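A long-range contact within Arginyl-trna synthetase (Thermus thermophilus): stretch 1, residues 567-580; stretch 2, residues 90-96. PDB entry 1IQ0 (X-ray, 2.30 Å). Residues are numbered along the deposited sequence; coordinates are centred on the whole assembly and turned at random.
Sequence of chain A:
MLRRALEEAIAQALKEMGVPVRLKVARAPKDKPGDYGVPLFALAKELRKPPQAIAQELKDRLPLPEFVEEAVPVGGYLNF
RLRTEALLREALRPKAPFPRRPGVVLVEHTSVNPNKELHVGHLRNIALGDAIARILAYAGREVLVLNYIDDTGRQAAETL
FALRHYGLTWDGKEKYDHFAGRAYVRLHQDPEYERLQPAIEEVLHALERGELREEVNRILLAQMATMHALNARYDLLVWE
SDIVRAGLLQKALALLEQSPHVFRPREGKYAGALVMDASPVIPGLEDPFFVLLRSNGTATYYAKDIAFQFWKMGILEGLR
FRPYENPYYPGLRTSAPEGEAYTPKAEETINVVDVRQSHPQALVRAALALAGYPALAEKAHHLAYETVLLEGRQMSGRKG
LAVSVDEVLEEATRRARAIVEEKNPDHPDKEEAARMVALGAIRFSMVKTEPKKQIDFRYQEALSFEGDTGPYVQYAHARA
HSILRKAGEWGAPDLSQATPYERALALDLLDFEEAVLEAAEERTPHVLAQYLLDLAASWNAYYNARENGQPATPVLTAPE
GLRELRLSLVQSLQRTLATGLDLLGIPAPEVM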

# COMPACT_ATOMS: atom_id res chain seq x y z
N LEU A 567 -27.43 2.37 -18.28
CA LEU A 567 -27.43 1.42 -17.17
C LEU A 567 -26.12 0.62 -17.16
O LEU A 567 -25.53 0.39 -16.10
CB LEU A 567 -28.63 0.48 -17.26
CG LEU A 567 -29.98 1.07 -16.81
CD1 LEU A 567 -31.11 0.11 -17.16
CD2 LEU A 567 -29.95 1.33 -15.31
N SER A 568 -25.65 0.20 -18.34
CA SER A 568 -24.40 -0.55 -18.43
C SER A 568 -23.21 0.33 -18.05
O SER A 568 -22.25 -0.13 -17.43
CB SER A 568 -24.20 -1.12 -19.83
OG SER A 568 -25.15 -2.13 -20.11
N LEU A 569 -23.28 1.60 -18.43
CA LEU A 569 -22.20 2.53 -18.10
C LEU A 569 -22.21 2.79 -16.59
O LEU A 569 -21.16 2.87 -15.96
CB LEU A 569 -22.40 3.85 -18.85
CG LEU A 569 -21.30 4.90 -18.73
CD1 LEU A 569 -19.97 4.31 -19.18
CD2 LEU A 569 -21.67 6.11 -19.58
N VAL A 570 -23.41 2.91 -16.02
CA VAL A 570 -23.56 3.13 -14.59
C VAL A 570 -23.04 1.91 -13.84
O VAL A 570 -22.38 2.03 -12.81
CB VAL A 570 -25.05 3.38 -14.22
CG1 VAL A 570 -25.24 3.27 -12.71
CG2 VAL A 570 -25.47 4.78 -14.70
N GLN A 571 -23.32 0.73 -14.38
CA GLN A 571 -22.88 -0.52 -13.77
C GLN A 571 -21.36 -0.61 -13.81
O GLN A 571 -20.72 -0.99 -12.82
CB GLN A 571 -23.49 -1.72 -14.50
CG GLN A 571 -23.04 -3.05 -13.92
CD GLN A 571 -23.70 -4.24 -14.59
OE1 GLN A 571 -23.57 -4.44 -15.80
NE2 GLN A 571 -24.42 -5.03 -13.80
N SER A 572 -20.77 -0.28 -14.96
CA SER A 572 -19.32 -0.32 -15.08
C SER A 572 -18.68 0.65 -14.08
O SER A 572 -17.64 0.34 -13.48
CB SER A 572 -18.90 0.05 -16.51
OG SER A 572 -17.50 0.22 -16.60
N LEU A 573 -19.29 1.81 -13.89
CA LEU A 573 -18.76 2.79 -12.94
C LEU A 573 -18.87 2.30 -11.50
O LEU A 573 -17.93 2.47 -10.72
CB LEU A 573 -19.49 4.13 -13.05
CG LEU A 573 -18.98 4.97 -11.87
CD1 LEU A 573 -18.00 6.01 -12.35
CD2 LEU A 573 -20.14 5.57 -11.11
N GLN A 574 -20.01 1.71 -11.13
CA GLN A 574 -20.19 1.22 -9.76
C GLN A 574 -19.21 0.08 -9.48
O GLN A 574 -18.64 -0.01 -8.40
CB GLN A 574 -21.63 0.76 -9.54
CG GLN A 574 -21.94 -0.60 -10.11
CD GLN A 574 -22.01 -1.68 -9.05
OE1 GLN A 574 -21.40 -1.58 -7.99
NE2 GLN A 574 -22.76 -2.74 -9.35
N ARG A 575 -19.04 -0.81 -10.46
CA ARG A 575 -18.12 -1.92 -10.30
C ARG A 575 -16.68 -1.42 -10.18
O ARG A 575 -15.90 -1.93 -9.38
CB ARG A 575 -18.23 -2.88 -11.48
CG ARG A 575 -19.46 -3.77 -11.46
CD ARG A 575 -19.52 -4.61 -12.73
NE ARG A 575 -20.62 -5.57 -12.71
CZ ARG A 575 -20.89 -6.40 -13.72
NH1 ARG A 575 -20.15 -6.37 -14.82
NH2 ARG A 575 -21.90 -7.26 -13.62
N THR A 576 -16.33 -0.41 -10.97
CA THR A 576 -14.97 0.14 -10.93
C THR A 576 -14.69 0.83 -9.59
O THR A 576 -13.59 0.70 -9.04
CB THR A 576 -14.75 1.13 -12.08
OG1 THR A 576 -14.89 0.44 -13.33
CG2 THR A 576 -13.36 1.75 -12.01
N LEU A 577 -15.67 1.56 -9.06
CA LEU A 577 -15.47 2.21 -7.78
C LEU A 577 -15.41 1.18 -6.65
O LEU A 577 -14.62 1.32 -5.72
CB LEU A 577 -16.59 3.22 -7.52
CG LEU A 577 -16.58 4.46 -8.41
CD1 LEU A 577 -17.70 5.39 -7.96
CD2 LEU A 577 -15.22 5.17 -8.31
N ALA A 578 -16.25 0.14 -6.74
CA ALA A 578 -16.27 -0.91 -5.71
C ALA A 578 -14.94 -1.65 -5.68
O ALA A 578 -14.38 -1.88 -4.61
CB ALA A 578 -17.42 -1.91 -5.98
N THR A 579 -14.44 -2.02 -6.85
CA THR A 579 -13.17 -2.72 -6.97
C THR A 579 -12.02 -1.83 -6.51
O THR A 579 -11.18 -2.25 -5.71
CB THR A 579 -12.94 -3.18 -8.43
OG1 THR A 579 -13.93 -4.17 -8.76
CG2 THR A 579 -11.54 -3.79 -8.60
N GLY A 580 -11.98 -0.60 -7.01
CA GLY A 580 -10.93 0.33 -6.62
C GLY A 580 -10.91 0.56 -5.11
O GLY A 580 -9.87 0.48 -4.48
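Stretch 2 90-96: EALRPKA

How does stretch 2 run along stretch 1? Stretch 1 is helical throughout, while stretch 2 begins as the last turn of a helix, Glu90 to Leu92, and leaves helical geometry at Arg93. From there an extended segment follows the long helix in the same direction: Leu92 CA lies 5.8 Å from Ser572 CA, Lys95 CA 7.5 Å from Thr576 CA, and Ala96 CA 8.6 Å from Thr579 CA. The two backbones therefore draw apart toward the end.

Which side chains pack by van der Waals contact? Leu92, in the m,t rotamer, has a CA-to-CB bond that points sideways, but the end of its side chain comes nearer to the helix. Its CD2 packs 3.9 Å from Ser568 CB and 4.4 Å from Leu569 CD1, and it also lies 3.6 Å from Ser568 O. Further along, Pro94 CB sits 4.2 Å from Arg575 NH1, an oblique approach at the exposed margin.

Which hydrogen bonds join the stretches? At the end of the helix that enters stretch 2, Ser572 OG donates to Ala91 O at 2.8 Å, using a serine whose CA-to-CB bond points toward stretch 2. Lys95 supplies the other direct links: NZ donates to Thr579 OG1 at 2.6 Å and, weakly, to Arg575 O at 3.2 Å. Its curled side chain brings the ammonium group to acceptors one helical turn apart in sequence, and on the way Lys95 CD passes 3.9 Å from Thr576 OG1.

Does water add to the contact? One water donates to Ser572 OG at 2.9 Å from its oxygen and, weakly, to Arg93 O at 3.3 Å. It thus ties the helix to the backbone at Arg93, just after the helix of stretch 2 ends, a residue whose own CA-to-CB bond points away from stretch 1.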

# COMPACT_ATOMS: atom_id res chain seq x y z
N GLU A 90 -15.01 -1.11 -24.77
CA GLU A 90 -13.95 -1.36 -23.80
C GLU A 90 -14.31 -0.84 -22.41
O GLU A 90 -13.90 -1.42 -21.40
CB GLU A 90 -12.64 -0.71 -24.28
CG GLU A 90 -11.53 -0.63 -23.23
CD GLU A 90 -10.88 -1.97 -22.88
OE1 GLU A 90 -10.02 -1.99 -21.98
OE2 GLU A 90 -11.23 -3.00 -23.51
N ALA A 91 -15.07 0.25 -22.34
CA ALA A 91 -15.46 0.80 -21.04
C ALA A 91 -16.48 -0.11 -20.36
O ALA A 91 -16.49 -0.22 -19.13
CB ALA A 91 -16.06 2.20 -21.21
N LEU A 92 -17.32 -0.76 -21.15
CA LEU A 92 -18.33 -1.64 -20.59
C LEU A 92 -17.80 -3.00 -20.16
O LEU A 92 -18.34 -3.61 -19.23
CB LEU A 92 -19.48 -1.81 -21.59
CG LEU A 92 -20.20 -0.50 -21.93
CD1 LEU A 92 -21.43 -0.80 -22.79
CD2 LEU A 92 -20.61 0.21 -20.65
N ARG A 93 -16.74 -3.47 -20.81
CA ARG A 93 -16.13 -4.76 -20.49
C ARG A 93 -15.81 -4.87 -19.00
O ARG A 93 -15.27 -3.94 -18.40
CB ARG A 93 -14.85 -4.96 -21.31
CG ARG A 93 -14.13 -6.27 -21.06
CD ARG A 93 -12.89 -6.43 -21.95
NE ARG A 93 -11.82 -5.49 -21.62
CZ ARG A 93 -11.18 -5.46 -20.46
NH1 ARG A 93 -11.50 -6.31 -19.49
NH2 ARG A 93 -10.21 -4.57 -20.25
N PRO A 94 -16.13 -6.02 -18.37
CA PRO A 94 -15.86 -6.22 -16.94
C PRO A 94 -14.36 -6.28 -16.63
O PRO A 94 -13.60 -6.96 -17.32
CB PRO A 94 -16.56 -7.54 -16.64
CG PRO A 94 -16.42 -8.29 -17.94
CD PRO A 94 -16.76 -7.22 -18.96
N LYS A 95 -13.95 -5.55 -15.60
CA LYS A 95 -12.54 -5.52 -15.20
C LYS A 95 -12.27 -6.42 -13.99
O LYS A 95 -12.89 -6.28 -12.93
CB LYS A 95 -12.11 -4.07 -14.89
CG LYS A 95 -13.25 -3.05 -14.81
CD LYS A 95 -14.27 -3.38 -13.71
CE LYS A 95 -13.63 -3.37 -12.33
NZ LYS A 95 -14.49 -4.02 -11.31
N ALA A 96 -11.32 -7.34 -14.15
CA ALA A 96 -10.96 -8.27 -13.09
C ALA A 96 -9.45 -8.35 -12.92
O ALA A 96 -8.69 -7.82 -13.75
CB ALA A 96 -11.53 -9.65 -13.40
O HOH W 1 -16.46 -2.36 -15.73